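Local structure of lactate racemase apoprotein (Thermoanaerobacterium thermosaccharolyticum, 2YJG) at residues G181-I186 against R222-A227; L165-F170 against A231-I236. The protein interconverts the D- and L-isomers of lactate with the help of a nickel-pincer cofactor derived from nicotinic acid mononucleotide. All coordinates share one frame; numbering follows the deposited sequence.

Contact 1 (G181-I186 against R222-A227). With SO4 (sulfate ion), chain E; EDO (1,2-ethanediol), chain F.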
loop_
_atom_site.group_PDB
_atom_site.type_symbol
_atom_site.label_atom_id
_atom_site.label_comp_id
_atom_site.label_asym_id
_atom_site.label_seq_id
_atom_site.Cartn_x
_atom_site.Cartn_y
_atom_site.Cartn_z
ATOM N N GLY A 181 -10.593 23.319 -4.969
ATOM C CA GLY A 181 -10.261 23.320 -3.530
ATOM C C GLY A 181 -11.364 23.713 -2.546
ATOM O O GLY A 181 -12.542 23.737 -2.879
ATOM N N GLY A 182 -10.947 23.912 -1.316
ATOM C CA GLY A 182 -11.820 24.269 -0.195
ATOM C C GLY A 182 -12.965 23.274 -0.148
ATOM O O GLY A 182 -12.730 22.036 -0.169
ATOM N N ARG A 183 -14.172 23.800 -0.198
ATOM C CA ARG A 183 -15.438 23.072 -0.172
ATOM C C ARG A 183 -15.598 21.902 -1.125
ATOM O O ARG A 183 -16.375 21.056 -0.900
ATOM C CB ARG A 183 -16.620 24.048 -0.370
ATOM C CG ARG A 183 -16.793 24.589 -1.778
ATOM C CD ARG A 183 -15.563 25.318 -2.397
ATOM N NE ARG A 183 -15.808 25.979 -3.680
ATOM C CZ ARG A 183 -15.043 25.903 -4.756
ATOM N NH1 ARG A 183 -13.900 25.274 -4.774
ATOM N NH2 ARG A 183 -15.399 26.531 -5.828
ATOM N N LYS A 184 -14.849 21.888 -2.199
ATOM C CA LYS A 184 -14.919 20.760 -3.155
ATOM C C LYS A 184 -14.473 19.408 -2.599
ATOM O O LYS A 184 -14.781 18.334 -3.171
ATOM C CB LYS A 184 -14.170 21.063 -4.472
ATOM C CG LYS A 184 -15.015 21.811 -5.466
ATOM C CD LYS A 184 -14.451 21.855 -6.909
ATOM C CE LYS A 184 -14.754 20.592 -7.666
ATOM N NZ LYS A 184 -14.321 20.768 -9.058
ATOM N N SER A 185 -13.733 19.438 -1.507
ATOM C CA SER A 185 -13.437 18.199 -0.779
ATOM C C SER A 185 -14.740 17.521 -0.275
ATOM O O SER A 185 -14.739 16.318 -0.034
ATOM C CB SER A 185 -12.466 18.468 0.369
ATOM O OG SER A 185 -11.211 18.899 -0.137
ATOM N N ILE A 186 -15.808 18.295 -0.057
ATOM C CA ILE A 186 -17.071 17.753 0.385
ATOM C C ILE A 186 -17.974 17.427 -0.793
ATOM O O ILE A 186 -18.361 16.283 -0.944
ATOM C CB ILE A 186 -17.810 18.666 1.351
ATOM C CG1 ILE A 186 -16.866 19.115 2.474
ATOM C CG2 ILE A 186 -19.145 18.024 1.788
ATOM C CD1 ILE A 186 -16.367 17.989 3.445
ATOM N N ARG A 222 -22.326 27.961 -4.484
ATOM C CA ARG A 222 -23.241 28.148 -3.342
ATOM C C ARG A 222 -23.672 26.829 -2.688
ATOM O O ARG A 222 -23.682 26.719 -1.458
ATOM C CB ARG A 222 -24.492 28.941 -3.825
ATOM C CG ARG A 222 -25.496 29.224 -2.708
ATOM C CD ARG A 222 -26.803 29.963 -3.185
ATOM N NE ARG A 222 -27.761 30.137 -2.068
ATOM C CZ ARG A 222 -29.068 30.443 -2.193
ATOM N NH1 ARG A 222 -29.648 30.586 -3.388
ATOM N NH2 ARG A 222 -29.818 30.596 -1.103
ATOM N N ASP A 223 -24.072 25.843 -3.492
ATOM C CA ASP A 223 -24.400 24.500 -2.957
ATOM C C ASP A 223 -23.204 23.841 -2.281
ATOM O O ASP A 223 -23.381 23.209 -1.229
ATOM C CB ASP A 223 -25.042 23.585 -4.038
ATOM C CG ASP A 223 -26.590 23.748 -4.107
ATOM O OD1 ASP A 223 -27.151 24.744 -3.528
ATOM O OD2 ASP A 223 -27.205 22.882 -4.710
ATOM N N MET A 224 -21.991 23.994 -2.855
ATOM C CA MET A 224 -20.800 23.391 -2.292
ATOM C C MET A 224 -20.461 23.971 -0.933
ATOM O O MET A 224 -20.054 23.250 -0.013
ATOM C CB MET A 224 -19.621 23.596 -3.260
ATOM C CG MET A 224 -19.763 22.909 -4.639
ATOM S SD MET A 224 -18.353 23.436 -5.678
ATOM C CE MET A 224 -18.465 22.264 -7.110
ATOM N N ILE A 225 -20.606 25.282 -0.821
ATOM C CA ILE A 225 -20.291 26.034 0.391
ATOM C C ILE A 225 -21.228 25.565 1.503
ATOM O O ILE A 225 -20.795 25.293 2.640
ATOM C CB ILE A 225 -20.385 27.529 0.116
ATOM C CG1 ILE A 225 -19.131 27.982 -0.651
ATOM C CG2 ILE A 225 -20.626 28.325 1.407
ATOM C CD1 ILE A 225 -17.863 27.817 0.099
ATOM N N TYR A 226 -22.506 25.433 1.148
ATOM C CA TYR A 226 -23.483 24.969 2.131
ATOM C C TYR A 226 -23.218 23.550 2.548
ATOM O O TYR A 226 -23.255 23.247 3.768
ATOM C CB TYR A 226 -24.870 25.096 1.585
ATOM C CG TYR A 226 -25.950 24.726 2.553
ATOM C CD1 TYR A 226 -26.396 23.397 2.699
ATOM C CD2 TYR A 226 -26.613 25.723 3.261
ATOM C CE1 TYR A 226 -27.465 23.101 3.562
ATOM C CE2 TYR A 226 -27.661 25.433 4.094
ATOM C CZ TYR A 226 -28.073 24.141 4.259
ATOM O OH TYR A 226 -29.119 23.950 5.148
ATOM N N ALA A 227 -22.926 22.670 1.569
ATOM C CA ALA A 227 -22.488 21.274 1.834
ATOM C C ALA A 227 -21.345 21.211 2.802
ATOM O O ALA A 227 -21.364 20.374 3.722
ATOM C CB ALA A 227 -22.101 20.527 0.525
HETATM S S SO4 E . -10.819 19.475 -6.473
HETATM O O1 SO4 E . -11.241 19.158 -5.108
HETATM O O2 SO4 E . -9.362 19.210 -6.538
HETATM O O3 SO4 E . -11.496 18.694 -7.547
HETATM O O4 SO4 E . -11.164 20.850 -6.611
HETATM C C1 EDO F . -14.824 17.940 -11.633
HETATM O O1 EDO F . -14.921 18.510 -10.322
HETATM C C2 EDO F . -15.667 18.719 -12.616
HETATM O O2 EDO F . -16.541 17.803 -13.281
#
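The Arg183 guanidinium carries the sulfur of Met224 over one face, 3.9 Å from SD to the plane and offset toward the rim. At its edge, in plane, lies Gly181 N. Arg183 NH1 bonds to Gly181 O at 2.8 Å, with the oxygen in the guanidinium plane. Lys184 N reaches the same oxygen from the opposite face of that carbonyl. Outside the segments, NE bonds to His221 ND1 and NH1 also to Phe179 O, so NE and NH1 of Arg183 both have hydrogen-bond partners, NH1 two of them.

The aliphatic part of Arg183 makes the closest approach. Chi1 of 73° sets Arg183 CG between the backbone N and carbonyl carbon, where it meets Met224 CB at 3.3 Å. Lys184 runs beside Met224 in the same direction; Lys184 CG is 3.7 Å from Met224 SD. Helix 219-230 thus packs on the loop with the short 3-10 turn 183-185, which holds Lys184, by similarity the residue that binds the cofactor covalently. In this apoprotein Lys184 NZ donates to O1 of an ethanediol at 2.7 Å. Gly181 N donates to O4 of a sulfate, which Arg75 also binds. Both groups probably come from the crystallisation liquor. Farther along, Ile186 CG2 rests against Ala227, 4.1 Å from CB.

Contact 2 (L165-F170 against A231-I236)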
loop_
_atom_site.group_PDB
_atom_site.type_symbol
_atom_site.label_atom_id
_atom_site.label_comp_id
_atom_site.label_asym_id
_atom_site.label_seq_id
_atom_site.Cartn_x
_atom_site.Cartn_y
_atom_site.Cartn_z
ATOM N N LEU A 165 -13.435 17.170 11.405
ATOM C CA LEU A 165 -13.249 16.954 9.998
ATOM C C LEU A 165 -12.379 18.036 9.391
ATOM O O LEU A 165 -12.668 19.236 9.525
ATOM C CB LEU A 165 -14.598 16.920 9.300
ATOM C CG LEU A 165 -14.597 16.568 7.796
ATOM C CD1 LEU A 165 -13.960 15.125 7.509
ATOM C CD2 LEU A 165 -15.976 16.683 7.199
ATOM N N VAL A 166 -11.332 17.583 8.697
ATOM C CA VAL A 166 -10.328 18.420 8.082
ATOM C C VAL A 166 -10.242 18.060 6.581
ATOM O O VAL A 166 -10.531 16.921 6.200
ATOM C CB VAL A 166 -8.948 18.163 8.780
ATOM C CG1 VAL A 166 -7.838 18.819 8.072
ATOM C CG2 VAL A 166 -8.988 18.683 10.174
ATOM N N ALA A 167 -9.732 18.967 5.764
ATOM C CA ALA A 167 -9.424 18.610 4.346
ATOM C C ALA A 167 -8.180 19.297 3.854
ATOM O O ALA A 167 -7.862 20.424 4.294
ATOM C CB ALA A 167 -10.559 19.015 3.442
ATOM N N GLU A 168 -7.507 18.638 2.912
ATOM C CA GLU A 168 -6.458 19.254 2.185
ATOM C C GLU A 168 -6.825 19.282 0.712
ATOM O O GLU A 168 -7.755 18.605 0.250
ATOM C CB GLU A 168 -5.123 18.586 2.406
ATOM C CG GLU A 168 -4.993 17.165 1.887
ATOM C CD GLU A 168 -3.541 16.750 1.621
ATOM O OE1 GLU A 168 -2.621 17.526 1.971
ATOM O OE2 GLU A 168 -3.322 15.646 1.049
ATOM N N GLY A 169 -6.113 20.104 -0.037
ATOM C CA GLY A 169 -6.448 20.278 -1.459
ATOM C C GLY A 169 -5.494 21.249 -2.128
ATOM O O GLY A 169 -4.494 21.665 -1.530
ATOM N N PHE A 170 -5.828 21.669 -3.347
ATOM C CA PHE A 170 -5.051 22.715 -4.044
ATOM C C PHE A 170 -6.017 23.661 -4.780
ATOM O O PHE A 170 -7.243 23.308 -5.020
ATOM C CB PHE A 170 -4.038 22.101 -5.014
ATOM C CG PHE A 170 -4.616 21.662 -6.277
ATOM C CD1 PHE A 170 -5.639 20.750 -6.312
ATOM C CD2 PHE A 170 -4.152 22.167 -7.454
ATOM C CE1 PHE A 170 -6.206 20.415 -7.508
ATOM C CE2 PHE A 170 -4.692 21.786 -8.632
ATOM C CZ PHE A 170 -5.717 20.921 -8.645
ATOM N N ALA A 231 -21.434 19.700 6.617
ATOM C CA ALA A 231 -20.469 18.646 6.953
ATOM C C ALA A 231 -19.580 18.948 8.139
ATOM O O ALA A 231 -18.768 18.074 8.495
ATOM C CB ALA A 231 -19.565 18.376 5.730
ATOM N N ASN A 232 -19.634 20.184 8.644
ATOM C CA ASN A 232 -18.754 20.703 9.722
ATOM C C ASN A 232 -17.252 20.557 9.368
ATOM O O ASN A 232 -16.426 20.235 10.203
ATOM C CB ASN A 232 -19.079 20.041 11.102
ATOM C CG ASN A 232 -20.564 20.259 11.540
ATOM O OD1 ASN A 232 -21.370 19.306 11.667
ATOM N ND2 ASN A 232 -20.920 21.521 11.711
ATOM N N LEU A 233 -16.913 20.843 8.111
ATOM C CA LEU A 233 -15.521 21.038 7.720
ATOM C C LEU A 233 -14.910 22.190 8.503
ATOM O O LEU A 233 -15.207 23.379 8.296
ATOM C CB LEU A 233 -15.411 21.249 6.170
ATOM C CG LEU A 233 -14.018 21.398 5.562
ATOM C CD1 LEU A 233 -13.145 20.137 5.837
ATOM C CD2 LEU A 233 -14.093 21.675 4.025
ATOM N N ALA A 234 -14.012 21.834 9.409
ATOM C CA ALA A 234 -13.520 22.739 10.446
ATOM C C ALA A 234 -12.174 23.394 10.144
ATOM O O ALA A 234 -11.815 24.444 10.684
ATOM C CB ALA A 234 -13.432 21.949 11.763
ATOM N N PHE A 235 -11.407 22.785 9.261
ATOM C CA PHE A 235 -10.068 23.269 8.922
ATOM C C PHE A 235 -9.679 22.695 7.548
ATOM O O PHE A 235 -9.946 21.503 7.270
ATOM C CB PHE A 235 -9.069 22.796 9.988
ATOM C CG PHE A 235 -7.721 23.422 9.909
ATOM C CD1 PHE A 235 -6.717 22.873 9.123
ATOM C CD2 PHE A 235 -7.417 24.530 10.683
ATOM C CE1 PHE A 235 -5.473 23.456 9.092
ATOM C CE2 PHE A 235 -6.207 25.082 10.649
ATOM C CZ PHE A 235 -5.221 24.529 9.887
ATOM N N ILE A 236 -9.042 23.552 6.735
ATOM C CA ILE A 236 -8.414 23.136 5.478
ATOM C C ILE A 236 -6.927 23.555 5.380
ATOM O O ILE A 236 -6.463 24.500 6.092
ATOM C CB ILE A 236 -9.207 23.640 4.264
ATOM C CG1 ILE A 236 -8.984 25.145 4.045
ATOM C CG2 ILE A 236 -10.729 23.233 4.380
ATOM C CD1 ILE A 236 -9.549 25.655 2.657
HETATM O O HOH W 1 -15.421 18.986 12.315
#
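Leu165 and Ala167 make the two direct backbone bonds to segment 231-236. Ala234 N donates to Leu165 O at 2.9 Å in a nearly straight bond (169°). Ala167 N donates to Phe235 O at 3.0 Å, in the carbonyl plane. Two CA-H...O contacts add to them: Val166 CA lies near Phe235 O, and Ile236 CA lies 3.0 Å from Ala167 O. The two parallel strands are neighbours in the mixed sheet, 164-170 lying between 66-71 and 233-241.

A water bridges Leu165 N and Asn232 O. It accepts from the first and donates to the second. Asn232 has positive phi and forms a Schellman motif at the end of helix 219-230.

Apolar side chains meet on both faces. In Leu233, chi1 of -177° puts CG anti to the backbone N; chi2 of 60° then sets CD1, 3.7 Å from Ala167 CB. Leu165 CD2 is 4.2 Å from Ala231 CB. On the face shared by Val166 and Phe235, the two side chains lie side by side. Val166 CG2 is 4.1 Å from Phe235 CB, and Val166 CG1 sits at the ring edge, near its plane.

Leu165 O takes its hydrogen bond from Ala234 N, while Phe235 N stands 3.8 Å from the same Leu165 O and is buried without a partner. The backbones are thus joined by two direct hydrogen bonds and a water, with one buried N-H left without an acceptor.

Overall arrangement
The centres of the two contacts lie about 10 Å apart, on the same side of the chain's centre. Along the chain, 165-170 comes first, then 181-186, 222-227 and 231-236, so contact 2 encloses contact 1. Helix 219-230 is followed by strand 233-241 and so serves both. The contacts also touch: Ile186 CD1 packs on Ala231 CB at 3.9 Å, Gly182 CA on Ile236 CD1, and Ser185 OG on Ala167 CB. The loop with Lys184 thus sits between the helix and the sheet. This lysine is by similarity the covalent cofactor site. Its side chain lies about 4 Å from that of His174, probably a proton donor or acceptor.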